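Local coordinates for uncharacterized protein (Legionella longbeachae NSW150, PDB 4JZA) that dephosphorylates phosphoinositides, most likely as a phosphatidylinositol-3-phosphatase acting on lipids in the interplay between Legionella and its host, at residues A[1-6]-A[141-146]; A[6-11]-A[33-38]; A[197-202]-A[264-269]; A[202-207]-A[298-303]. One frame throughout, in Å; residues are numbered along the deposited sequence.

Contact 1 (A[1-6]-A[141-146])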
# COMPACT_ATOMS: atom_id res chain seq x y z
N MSE A 1 15.24 -6.27 -16.44
CA MSE A 1 15.38 -5.30 -15.28
C MSE A 1 16.86 -4.94 -15.09
O MSE A 1 17.57 -4.81 -16.10
CB MSE A 1 14.57 -5.81 -14.08
CG MSE A 1 13.08 -5.75 -14.45
SE MSE A 1 12.58 -3.86 -14.60
CE MSE A 1 11.21 -3.85 -16.00
N GLY A 2 17.36 -4.75 -13.85
CA GLY A 2 18.70 -4.09 -13.66
C GLY A 2 18.56 -2.60 -13.96
O GLY A 2 19.27 -2.05 -14.81
N LYS A 3 17.63 -1.95 -13.25
CA LYS A 3 17.07 -0.66 -13.69
C LYS A 3 18.08 0.51 -13.66
O LYS A 3 17.92 1.47 -14.41
CB LYS A 3 15.81 -0.29 -12.89
CG LYS A 3 15.00 0.84 -13.51
CD LYS A 3 13.95 1.38 -12.56
CE LYS A 3 13.37 2.72 -13.02
NZ LYS A 3 12.32 2.58 -14.06
N GLY A 4 19.10 0.44 -12.80
CA GLY A 4 20.07 1.50 -12.75
C GLY A 4 20.45 1.88 -11.35
O GLY A 4 20.02 1.24 -10.37
N ILE A 5 21.27 2.93 -11.26
CA ILE A 5 21.89 3.34 -10.03
C ILE A 5 21.94 4.86 -9.91
O ILE A 5 22.33 5.57 -10.84
CB ILE A 5 23.33 2.81 -9.91
CG1 ILE A 5 23.40 1.33 -10.26
CG2 ILE A 5 23.86 3.03 -8.49
CD1 ILE A 5 24.76 0.84 -10.69
N ILE A 6 21.55 5.35 -8.75
CA ILE A 6 21.65 6.75 -8.45
C ILE A 6 22.66 6.96 -7.34
O ILE A 6 22.63 6.29 -6.29
CB ILE A 6 20.30 7.27 -7.99
CG1 ILE A 6 19.29 7.12 -9.14
CG2 ILE A 6 20.43 8.69 -7.51
CD1 ILE A 6 17.95 7.82 -8.94
N GLY A 141 10.08 -1.14 -11.49
CA GLY A 141 11.38 -1.51 -10.93
C GLY A 141 11.96 -0.48 -9.97
O GLY A 141 11.40 0.57 -9.78
N ARG A 142 13.13 -0.77 -9.40
CA ARG A 142 13.77 0.13 -8.43
C ARG A 142 15.23 0.40 -8.78
O ARG A 142 15.97 -0.54 -9.09
CB ARG A 142 13.72 -0.49 -7.03
CG ARG A 142 14.09 0.44 -5.87
CD ARG A 142 14.22 -0.34 -4.57
NE ARG A 142 14.12 0.48 -3.35
CZ ARG A 142 13.82 0.01 -2.13
NH1 ARG A 142 13.61 -1.29 -1.92
NH2 ARG A 142 13.70 0.83 -1.10
N TYR A 143 15.63 1.67 -8.69
CA TYR A 143 17.02 2.11 -8.78
C TYR A 143 17.75 1.78 -7.50
O TYR A 143 17.23 2.05 -6.44
CB TYR A 143 17.10 3.62 -8.90
CG TYR A 143 16.86 4.16 -10.27
CD1 TYR A 143 17.92 4.33 -11.16
CD2 TYR A 143 15.58 4.57 -10.66
CE1 TYR A 143 17.72 4.84 -12.42
CE2 TYR A 143 15.37 5.08 -11.92
CZ TYR A 143 16.44 5.20 -12.78
OH TYR A 143 16.24 5.70 -14.02
N ASP A 144 18.98 1.26 -7.60
CA ASP A 144 19.89 1.19 -6.45
C ASP A 144 20.33 2.60 -6.10
O ASP A 144 20.41 3.53 -6.93
CB ASP A 144 21.18 0.40 -6.71
CG ASP A 144 20.95 -1.03 -7.18
OD1 ASP A 144 19.87 -1.59 -7.01
OD2 ASP A 144 21.91 -1.60 -7.73
N LEU A 145 20.69 2.72 -4.84
CA LEU A 145 20.91 4.01 -4.22
C LEU A 145 22.22 4.02 -3.51
O LEU A 145 22.48 3.13 -2.70
CB LEU A 145 19.83 4.23 -3.20
CG LEU A 145 19.56 5.69 -2.92
CD1 LEU A 145 18.91 6.35 -4.12
CD2 LEU A 145 18.61 5.72 -1.75
N VAL A 146 23.05 5.00 -3.86
CA VAL A 146 24.35 5.18 -3.22
C VAL A 146 24.38 6.61 -2.76
O VAL A 146 23.98 7.48 -3.51
CB VAL A 146 25.50 4.98 -4.23
CG1 VAL A 146 26.83 5.24 -3.55
CG2 VAL A 146 25.48 3.59 -4.83

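Contact 2 (A[6-11]-A[33-38])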
# COMPACT_ATOMS: atom_id res chain seq x y z
N ILE A 6 21.55 5.35 -8.75
CA ILE A 6 21.65 6.75 -8.45
C ILE A 6 22.66 6.96 -7.34
O ILE A 6 22.63 6.29 -6.29
CB ILE A 6 20.30 7.27 -7.99
CG1 ILE A 6 19.29 7.12 -9.14
CG2 ILE A 6 20.43 8.69 -7.51
CD1 ILE A 6 17.95 7.82 -8.94
N VAL A 7 23.59 7.87 -7.59
CA VAL A 7 24.57 8.23 -6.61
C VAL A 7 24.26 9.67 -6.24
O VAL A 7 24.21 10.54 -7.10
CB VAL A 7 25.97 8.15 -7.18
CG1 VAL A 7 26.98 8.68 -6.18
CG2 VAL A 7 26.29 6.70 -7.57
N ARG A 8 24.00 9.87 -4.95
CA ARG A 8 23.63 11.15 -4.42
C ARG A 8 24.89 11.71 -3.87
O ARG A 8 25.60 11.05 -3.10
CB ARG A 8 22.60 11.00 -3.31
CG ARG A 8 21.29 10.41 -3.83
CD ARG A 8 20.31 10.16 -2.72
NE ARG A 8 19.99 11.40 -2.05
CZ ARG A 8 20.32 11.68 -0.79
NH1 ARG A 8 20.99 10.82 -0.00
NH2 ARG A 8 19.98 12.83 -0.28
N VAL A 9 25.09 12.97 -4.19
CA VAL A 9 26.34 13.64 -4.05
C VAL A 9 26.08 15.03 -3.49
O VAL A 9 25.24 15.71 -3.97
CB VAL A 9 26.93 13.63 -5.45
CG1 VAL A 9 27.53 14.96 -5.83
CG2 VAL A 9 27.92 12.49 -5.59
N PRO A 10 26.76 15.44 -2.42
CA PRO A 10 26.44 16.74 -1.89
C PRO A 10 26.58 17.84 -2.89
O PRO A 10 27.50 17.82 -3.71
CB PRO A 10 27.45 16.95 -0.77
CG PRO A 10 28.43 15.88 -0.90
CD PRO A 10 27.73 14.75 -1.57
N HIS A 11 25.69 18.81 -2.78
CA HIS A 11 25.67 19.93 -3.67
C HIS A 11 26.97 20.69 -3.60
O HIS A 11 27.46 20.98 -2.51
CB HIS A 11 24.53 20.86 -3.33
CG HIS A 11 24.61 22.17 -4.04
ND1 HIS A 11 24.21 22.34 -5.36
CD2 HIS A 11 25.07 23.38 -3.62
CE1 HIS A 11 24.41 23.60 -5.71
NE2 HIS A 11 24.92 24.25 -4.68
N GLU A 33 23.03 12.56 -8.74
CA GLU A 33 21.94 13.35 -8.19
C GLU A 33 22.47 14.17 -7.05
O GLU A 33 23.19 13.68 -6.21
CB GLU A 33 20.87 12.43 -7.67
CG GLU A 33 19.62 13.11 -7.21
CD GLU A 33 18.50 12.12 -7.11
OE1 GLU A 33 18.00 11.92 -5.99
OE2 GLU A 33 18.19 11.52 -8.15
N THR A 34 22.08 15.42 -7.01
CA THR A 34 22.58 16.33 -6.00
C THR A 34 21.66 16.42 -4.80
O THR A 34 20.41 16.45 -4.96
CB THR A 34 22.69 17.70 -6.62
OG1 THR A 34 23.87 17.70 -7.40
CG2 THR A 34 22.89 18.72 -5.59
N TYR A 35 22.25 16.47 -3.59
CA TYR A 35 21.46 16.80 -2.38
C TYR A 35 22.07 17.95 -1.60
O TYR A 35 23.22 18.28 -1.79
CB TYR A 35 21.28 15.57 -1.48
CG TYR A 35 22.54 15.04 -0.79
CD1 TYR A 35 23.45 14.23 -1.46
CD2 TYR A 35 22.77 15.30 0.55
CE1 TYR A 35 24.56 13.72 -0.80
CE2 TYR A 35 23.88 14.77 1.21
CZ TYR A 35 24.76 13.99 0.53
OH TYR A 35 25.86 13.50 1.22
N TYR A 36 21.27 18.55 -0.72
CA TYR A 36 21.67 19.69 0.11
C TYR A 36 21.64 19.34 1.59
O TYR A 36 21.29 18.23 1.97
CB TYR A 36 20.71 20.85 -0.17
CG TYR A 36 20.67 21.22 -1.63
CD1 TYR A 36 19.91 20.47 -2.55
CD2 TYR A 36 21.39 22.31 -2.10
CE1 TYR A 36 19.89 20.81 -3.89
CE2 TYR A 36 21.37 22.66 -3.43
CZ TYR A 36 20.62 21.91 -4.33
OH TYR A 36 20.62 22.29 -5.65
N GLN A 37 22.05 20.27 2.45
CA GLN A 37 22.07 20.03 3.88
C GLN A 37 20.64 19.91 4.39
O GLN A 37 20.30 19.09 5.27
CB GLN A 37 22.77 21.21 4.57
CG GLN A 37 23.17 20.91 6.01
CD GLN A 37 22.54 21.80 7.11
OE1 GLN A 37 21.53 22.46 6.89
NE2 GLN A 37 23.15 21.78 8.31
N LYS A 38 19.79 20.75 3.81
CA LYS A 38 18.45 21.01 4.28
C LYS A 38 17.48 20.16 3.46
O LYS A 38 17.49 20.19 2.24
CB LYS A 38 18.22 22.49 4.05
CG LYS A 38 16.85 23.07 4.28
CD LYS A 38 16.85 24.54 3.85
CE LYS A 38 15.46 25.05 3.47
NZ LYS A 38 14.68 25.40 4.69
O HOH W 1 18.40 13.48 -3.67

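Contact 3 (A[197-202]-A[264-269])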
# COMPACT_ATOMS: atom_id res chain seq x y z
N GLU A 197 -15.80 -21.38 3.88
CA GLU A 197 -15.05 -21.58 5.11
C GLU A 197 -13.66 -22.17 4.86
O GLU A 197 -13.41 -22.80 3.84
CB GLU A 197 -15.82 -22.49 6.04
CG GLU A 197 -17.08 -21.88 6.64
CD GLU A 197 -17.71 -22.78 7.70
OE1 GLU A 197 -17.01 -23.23 8.64
OE2 GLU A 197 -18.92 -23.08 7.56
N GLU A 198 -12.75 -22.02 5.81
CA GLU A 198 -11.36 -22.36 5.55
C GLU A 198 -11.23 -23.78 5.03
O GLU A 198 -10.49 -24.00 4.09
CB GLU A 198 -10.42 -22.11 6.77
CG GLU A 198 -8.92 -22.26 6.47
CD GLU A 198 -7.95 -22.02 7.67
OE1 GLU A 198 -6.77 -22.49 7.62
OE2 GLU A 198 -8.36 -21.38 8.67
N TYR A 199 -11.90 -24.76 5.64
CA TYR A 199 -11.67 -26.17 5.22
C TYR A 199 -12.17 -26.43 3.80
O TYR A 199 -11.63 -27.24 3.05
CB TYR A 199 -12.27 -27.19 6.23
CG TYR A 199 -13.76 -27.27 6.18
CD1 TYR A 199 -14.52 -26.29 6.76
CD2 TYR A 199 -14.43 -28.34 5.54
CE1 TYR A 199 -15.91 -26.33 6.72
CE2 TYR A 199 -15.82 -28.39 5.51
CZ TYR A 199 -16.56 -27.37 6.12
OH TYR A 199 -17.94 -27.30 6.14
N GLN A 200 -13.20 -25.70 3.42
CA GLN A 200 -13.78 -25.91 2.11
C GLN A 200 -12.88 -25.26 1.09
O GLN A 200 -12.68 -25.81 0.01
CB GLN A 200 -15.20 -25.32 2.04
CG GLN A 200 -16.21 -25.96 3.00
CD GLN A 200 -17.57 -25.26 2.94
OE1 GLN A 200 -18.34 -25.47 2.04
NE2 GLN A 200 -17.84 -24.41 3.89
N HIS A 201 -12.33 -24.10 1.43
CA HIS A 201 -11.33 -23.42 0.59
C HIS A 201 -10.14 -24.35 0.35
O HIS A 201 -9.64 -24.42 -0.79
CB HIS A 201 -10.83 -22.12 1.26
CG HIS A 201 -10.29 -21.09 0.31
ND1 HIS A 201 -11.10 -20.32 -0.50
CD2 HIS A 201 -9.03 -20.66 0.07
CE1 HIS A 201 -10.37 -19.47 -1.20
NE2 HIS A 201 -9.11 -19.67 -0.88
N ALA A 202 -9.70 -25.07 1.38
CA ALA A 202 -8.61 -25.99 1.17
C ALA A 202 -9.02 -27.11 0.21
O ALA A 202 -8.20 -27.55 -0.65
CB ALA A 202 -8.12 -26.57 2.47
N ARG A 264 -6.55 -34.40 2.46
CA ARG A 264 -5.51 -34.20 3.46
C ARG A 264 -5.58 -32.77 4.05
O ARG A 264 -5.62 -32.58 5.27
CB ARG A 264 -4.10 -34.50 2.87
CG ARG A 264 -3.03 -34.80 3.92
CD ARG A 264 -1.59 -35.05 3.50
NE ARG A 264 -1.46 -35.77 2.23
CZ ARG A 264 -0.78 -35.31 1.18
NH1 ARG A 264 -0.15 -34.13 1.23
NH2 ARG A 264 -0.73 -36.04 0.06
N GLU A 265 -5.58 -31.77 3.19
CA GLU A 265 -5.52 -30.39 3.66
C GLU A 265 -6.83 -29.98 4.35
O GLU A 265 -6.81 -29.19 5.27
CB GLU A 265 -5.15 -29.43 2.49
CG GLU A 265 -3.72 -29.62 1.95
CD GLU A 265 -2.66 -29.71 3.06
OE1 GLU A 265 -2.63 -28.85 3.96
OE2 GLU A 265 -1.85 -30.66 3.03
N MSE A 266 -7.94 -30.54 3.90
CA MSE A 266 -9.21 -30.30 4.53
C MSE A 266 -9.18 -30.86 5.92
O MSE A 266 -9.64 -30.22 6.83
CB MSE A 266 -10.31 -30.97 3.76
CG MSE A 266 -11.66 -30.78 4.47
SE MSE A 266 -13.21 -31.65 3.61
CE MSE A 266 -12.23 -32.89 2.41
N MSE A 267 -8.65 -32.06 6.10
CA MSE A 267 -8.58 -32.64 7.46
C MSE A 267 -7.70 -31.79 8.33
O MSE A 267 -8.10 -31.44 9.44
CB MSE A 267 -8.06 -34.09 7.52
CG MSE A 267 -9.17 -35.16 7.43
SE MSE A 267 -10.78 -34.93 8.62
CE MSE A 267 -11.83 -34.17 7.15
N ARG A 268 -6.52 -31.44 7.84
CA ARG A 268 -5.56 -30.63 8.61
C ARG A 268 -6.25 -29.46 9.31
O ARG A 268 -5.92 -29.13 10.44
CB ARG A 268 -4.44 -30.12 7.71
CG ARG A 268 -3.33 -29.38 8.46
CD ARG A 268 -2.30 -28.79 7.51
NE ARG A 268 -1.93 -29.75 6.48
CZ ARG A 268 -1.12 -30.80 6.66
NH1 ARG A 268 -0.58 -31.04 7.85
NH2 ARG A 268 -0.84 -31.61 5.64
N ILE A 269 -7.21 -28.86 8.65
CA ILE A 269 -7.93 -27.75 9.25
C ILE A 269 -9.00 -28.17 10.24
O ILE A 269 -9.23 -27.48 11.24
CB ILE A 269 -8.57 -26.90 8.16
CG1 ILE A 269 -7.45 -26.21 7.37
CG2 ILE A 269 -9.52 -25.90 8.77
CD1 ILE A 269 -7.67 -26.18 5.87

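Contact 4 (A[202-207]-A[298-303])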
# COMPACT_ATOMS: atom_id res chain seq x y z
N ALA A 202 -9.70 -25.07 1.38
CA ALA A 202 -8.61 -25.99 1.17
C ALA A 202 -9.02 -27.11 0.21
O ALA A 202 -8.20 -27.55 -0.65
CB ALA A 202 -8.12 -26.57 2.47
N TYR A 203 -10.27 -27.58 0.33
CA TYR A 203 -10.75 -28.69 -0.51
C TYR A 203 -10.58 -28.34 -1.98
O TYR A 203 -9.87 -29.01 -2.70
CB TYR A 203 -12.22 -29.06 -0.21
CG TYR A 203 -12.72 -30.27 -0.98
CD1 TYR A 203 -12.41 -31.54 -0.55
CD2 TYR A 203 -13.48 -30.15 -2.10
CE1 TYR A 203 -12.84 -32.66 -1.20
CE2 TYR A 203 -13.90 -31.28 -2.79
CZ TYR A 203 -13.59 -32.54 -2.32
OH TYR A 203 -13.97 -33.72 -2.96
N PHE A 204 -11.19 -27.25 -2.42
CA PHE A 204 -11.20 -26.91 -3.83
C PHE A 204 -9.84 -26.43 -4.31
O PHE A 204 -9.45 -26.70 -5.44
CB PHE A 204 -12.26 -25.84 -4.12
CG PHE A 204 -13.68 -26.34 -4.03
CD1 PHE A 204 -14.21 -27.17 -5.02
CD2 PHE A 204 -14.50 -25.98 -2.97
CE1 PHE A 204 -15.52 -27.63 -4.93
CE2 PHE A 204 -15.81 -26.42 -2.89
CZ PHE A 204 -16.32 -27.25 -3.86
N CYS A 205 -9.10 -25.71 -3.48
CA CYS A 205 -7.80 -25.17 -3.95
C CYS A 205 -6.74 -26.26 -4.04
O CYS A 205 -5.76 -26.08 -4.73
CB CYS A 205 -7.31 -23.98 -3.09
SG CYS A 205 -8.34 -22.50 -3.28
N ASN A 206 -6.94 -27.38 -3.36
CA ASN A 206 -5.97 -28.49 -3.45
C ASN A 206 -6.43 -29.69 -4.25
O ASN A 206 -5.69 -30.66 -4.41
CB ASN A 206 -5.57 -28.92 -2.06
CG ASN A 206 -4.80 -27.84 -1.35
OD1 ASN A 206 -3.64 -27.62 -1.64
ND2 ASN A 206 -5.47 -27.12 -0.46
N LEU A 207 -7.63 -29.58 -4.81
CA LEU A 207 -8.24 -30.68 -5.55
C LEU A 207 -7.28 -31.22 -6.59
O LEU A 207 -6.79 -30.48 -7.45
CB LEU A 207 -9.51 -30.19 -6.25
CG LEU A 207 -10.46 -31.25 -6.79
CD1 LEU A 207 -11.13 -31.99 -5.63
CD2 LEU A 207 -11.48 -30.58 -7.70
N ASP A 298 -19.30 -25.77 -13.50
CA ASP A 298 -18.38 -25.65 -14.61
C ASP A 298 -17.05 -25.06 -14.20
O ASP A 298 -16.17 -24.95 -15.02
CB ASP A 298 -18.95 -24.83 -15.76
CG ASP A 298 -18.43 -25.31 -17.17
OD1 ASP A 298 -17.49 -26.13 -17.24
OD2 ASP A 298 -18.97 -24.89 -18.22
N THR A 299 -16.89 -24.67 -12.95
CA THR A 299 -15.69 -23.94 -12.59
C THR A 299 -14.97 -24.55 -11.40
O THR A 299 -13.79 -24.33 -11.22
CB THR A 299 -15.99 -22.43 -12.41
OG1 THR A 299 -16.50 -22.15 -11.10
CG2 THR A 299 -17.02 -21.96 -13.44
N ALA A 300 -15.64 -25.37 -10.60
CA ALA A 300 -15.05 -25.82 -9.38
C ALA A 300 -13.76 -26.59 -9.59
O ALA A 300 -12.90 -26.57 -8.73
CB ALA A 300 -16.05 -26.67 -8.62
N THR A 301 -13.62 -27.32 -10.68
CA THR A 301 -12.45 -28.17 -10.84
C THR A 301 -11.30 -27.43 -11.49
O THR A 301 -10.24 -28.00 -11.69
CB THR A 301 -12.74 -29.45 -11.66
OG1 THR A 301 -13.29 -29.10 -12.91
CG2 THR A 301 -13.66 -30.36 -10.91
N GLN A 302 -11.51 -26.16 -11.79
CA GLN A 302 -10.46 -25.38 -12.40
C GLN A 302 -9.62 -24.62 -11.41
O GLN A 302 -8.55 -24.10 -11.76
CB GLN A 302 -11.09 -24.43 -13.38
CG GLN A 302 -11.70 -25.20 -14.52
CD GLN A 302 -12.42 -24.31 -15.46
OE1 GLN A 302 -12.28 -23.10 -15.41
NE2 GLN A 302 -13.25 -24.89 -16.29
N ILE A 303 -10.11 -24.55 -10.17
CA ILE A 303 -9.47 -23.75 -9.15
C ILE A 303 -8.03 -24.22 -8.89
O ILE A 303 -7.10 -23.41 -8.93
CB ILE A 303 -10.28 -23.72 -7.84
CG1 ILE A 303 -11.69 -23.14 -8.04
CG2 ILE A 303 -9.58 -22.86 -6.80
CD1 ILE A 303 -11.76 -21.77 -8.70

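Contact 1 (A[1-6]-A[141-146])
Strands 5-10 and 144-150, parallel neighbours in a mixed sheet, pair here near their N-terminal ends; Gly141, with positive phi, follows the preceding helix. Backbone hydrogen bonds define the register. Asp144 N donates to Gly4 O (3.0 Å), Ile6 N to Asp144 O (2.8 Å, nearly straight at 175°), and Val146 N to Ile6 O (2.8 Å), so Ile5 pairs with Asp144 and Ile6 with Leu145. The intervening CA-H groups also face carbonyls, as Ile5 CA does Asp144 O at 3.4 Å. Outside the pair, Asp144 OD1 takes a hydrogen bond from Ser166 N of strand 159-166.

Apolar packing divides between the two faces of the sheet. On the Ile5 and Asp144 face, Ile5 CG2 lies beside Val146 CG2 (4.0 Å). On the other face Ile6 CB lies 4.2 Å from Leu145 CD1, and Leu145 packs on helix 604-612 as well.

Around the ring of Tyr143, Lys3 crosses obliquely and brings CE to the CD2-CE2 side, its NZ going on to the carbonyl of Glu140. Ile6, with CG1 anti to its carbonyl carbon, makes a CH-pi contact: CD1 sits over the ring face, 4.3 Å from the Tyr143 centroid and 20° off the normal.

Contact 2 (A[6-11]-A[33-38])
The Tyr35 ring is covered on both faces: the Arg8 guanidinium lies over one in an off-centre cation-pi contact (CZ 4.4 Å from the Tyr35 centroid, planes 31° apart), and Pro10 CA lies over the other, 4.0 Å from the same centroid. Arg8 C and Val9 N meet its edge. Tyr35 reaches this slot because its CG takes the crowded position between N and the carbonyl carbon (chi1 68°), turning the ring across strand 6-10. The guanidinium edge meets a water that accepts from Arg8 NE (3.1 Å) and donates to Glu33 OE1 (2.8 Å), bridging charges too far apart for a salt bridge. Further along, the His11 and Tyr36 rings form an offset stack, centroids 4.6 Å apart and planes at 24°; Thr34 CG2 meets the His11 edge in plane.

Four backbone hydrogen bonds set the parallel register: Glu33 N to Val7 O, Val9 N to Glu33 O, Tyr35 N to Val9 O and His11 N to Tyr35 O. The last is the shortest, with His11 N 2.7 Å from Tyr35 O.

Arg8 NH1 hydrogen-bonds Thr147 OG1 and Arg8 NH2 Ser602 O, while Tyr35 OH hydrogen-bonds Leu148 O. Helix 17-26 connects the paired strands in a beta-alpha-beta unit; strand 31-35 is outermost in the sheet, and strand 144-150 flanks strand 5-10 on its other side.

Contact 3 (A[197-202]-A[264-269])
Ile269 makes the largest single contribution to this antiparallel helix pair and can be traced outward atom by atom. Its CB, directed at helix 198-202, lies loosely beside the CB of Tyr199. There the side chain forks. CG2, anti to the backbone N, rests against Tyr199 CB at 4.0 Å. CG1, anti to the carbonyl carbon, passes Glu198 OE1 at 3.8 Å, an oxygen that accepts a hydrogen bond from Lys388 N. From CG1 the chain runs to CD1, which ends against Ala202 CB (3.5 Å), with the Glu198 carbonyl oxygen a little farther off. One branched side chain thus spans a full turn of the facing helix, from residue 198 to residue 202.

The small Ala202 also meets Glu265 CB, in keeping with segment axes that approach to 8.1 Å at 165°. Beside it, Tyr199 (chi1 73°, the crowded position) and selenomethionine Met266 run alongside one another in the same direction. Met266 CG touches Tyr199 CD2 at 3.8 Å in the ring plane, and SE, 5.4 Å from the Tyr199 centroid and 90° off its normal, makes an edge-on Met-aromatic contact. No hydrogen bond crosses; the nearby polar link is internal to helix 264-269, where Arg268 grips Glu265 side-on, NE to OE1 at 2.8 Å and NH2 to OE2 at 3.0 Å.

Both segments belong to the phosphoinositide phosphatase insertion domain. Helix 274-288 flanks the pair, touching Gln200 and Met267, helix 254-257 packs on Met267, and the loop at Pro387 borders Glu198 and His201.

Contact 4 (A[202-207]-A[298-303])
The C-terminal turn of helix 198-206, in the largely helical insertion domain, packs here against the irregular connection between helices 293-296 and 308-311. The junction is buried and apolar, with no hydrogen bond between the two segments.

Phe204 and Leu207, three residues apart, both direct their CB atoms at the loop. Phe204, with CG anti to its carbonyl carbon (chi1 -71°), brings the CD1-CE1 side of its ring obliquely to Ala300, CE1 lying 3.8 Å from Ala300 CB. Tyr203 CD2 is centred over one face of that ring, and Trp192 meets Phe204 edge-to-face, so two aromatic neighbours pack on it. Leu207 instead has CG anti to the backbone N (chi1 -165°); it crosses Thr301 obliquely and touches CG2 of that residue with CD2 at 3.9 Å. At a third point Ile303 faces the backbone of the turn: its CB approaches Phe204 O at 3.9 Å, and its CG2, anti to the backbone N, meets Cys205 SG at 3.7 Å although the CB of Cys205 points away from the loop. The Leu207 carbonyl accepts a hydrogen bond from Ser304 OG, just beyond the loop segment, and the Ile303 carbonyl accepts one from Trp311 NE1.

On the far side of the turn Asn206 folds back along its own helix. Ala202 O is held by two donors of that residue, Asn206 N at 3.0 Å and Asn206 ND2 at 2.8 Å, the amide arriving on a carbonyl lone pair with an N-H...O angle of 155°.

Contacts 1 and 2 are successive parts of one sheet: they share Ile6, their centres lie 16 Å apart, and Val146 O to Arg8 N (2.8 Å, a probable hydrogen bond) extends the strand pairing of contact 1 alongside contact 2, strand 5-10 being the shared middle strand. Along the chain, contact 2 is nested within the loop that contact 1 closes. Contacts 3 and 4, centres 12 Å apart, use successive turns of helix 198-206, share Ala202, and touch where Met266 CE packs on Tyr203 CD1; their segments alternate in sequence. The two pairs are remote: centres of contacts 1 and 3 are 43 Å apart, with nearest atoms about 29 Å, and contacts 2 and 4 lie on opposite sides of the chain's centre.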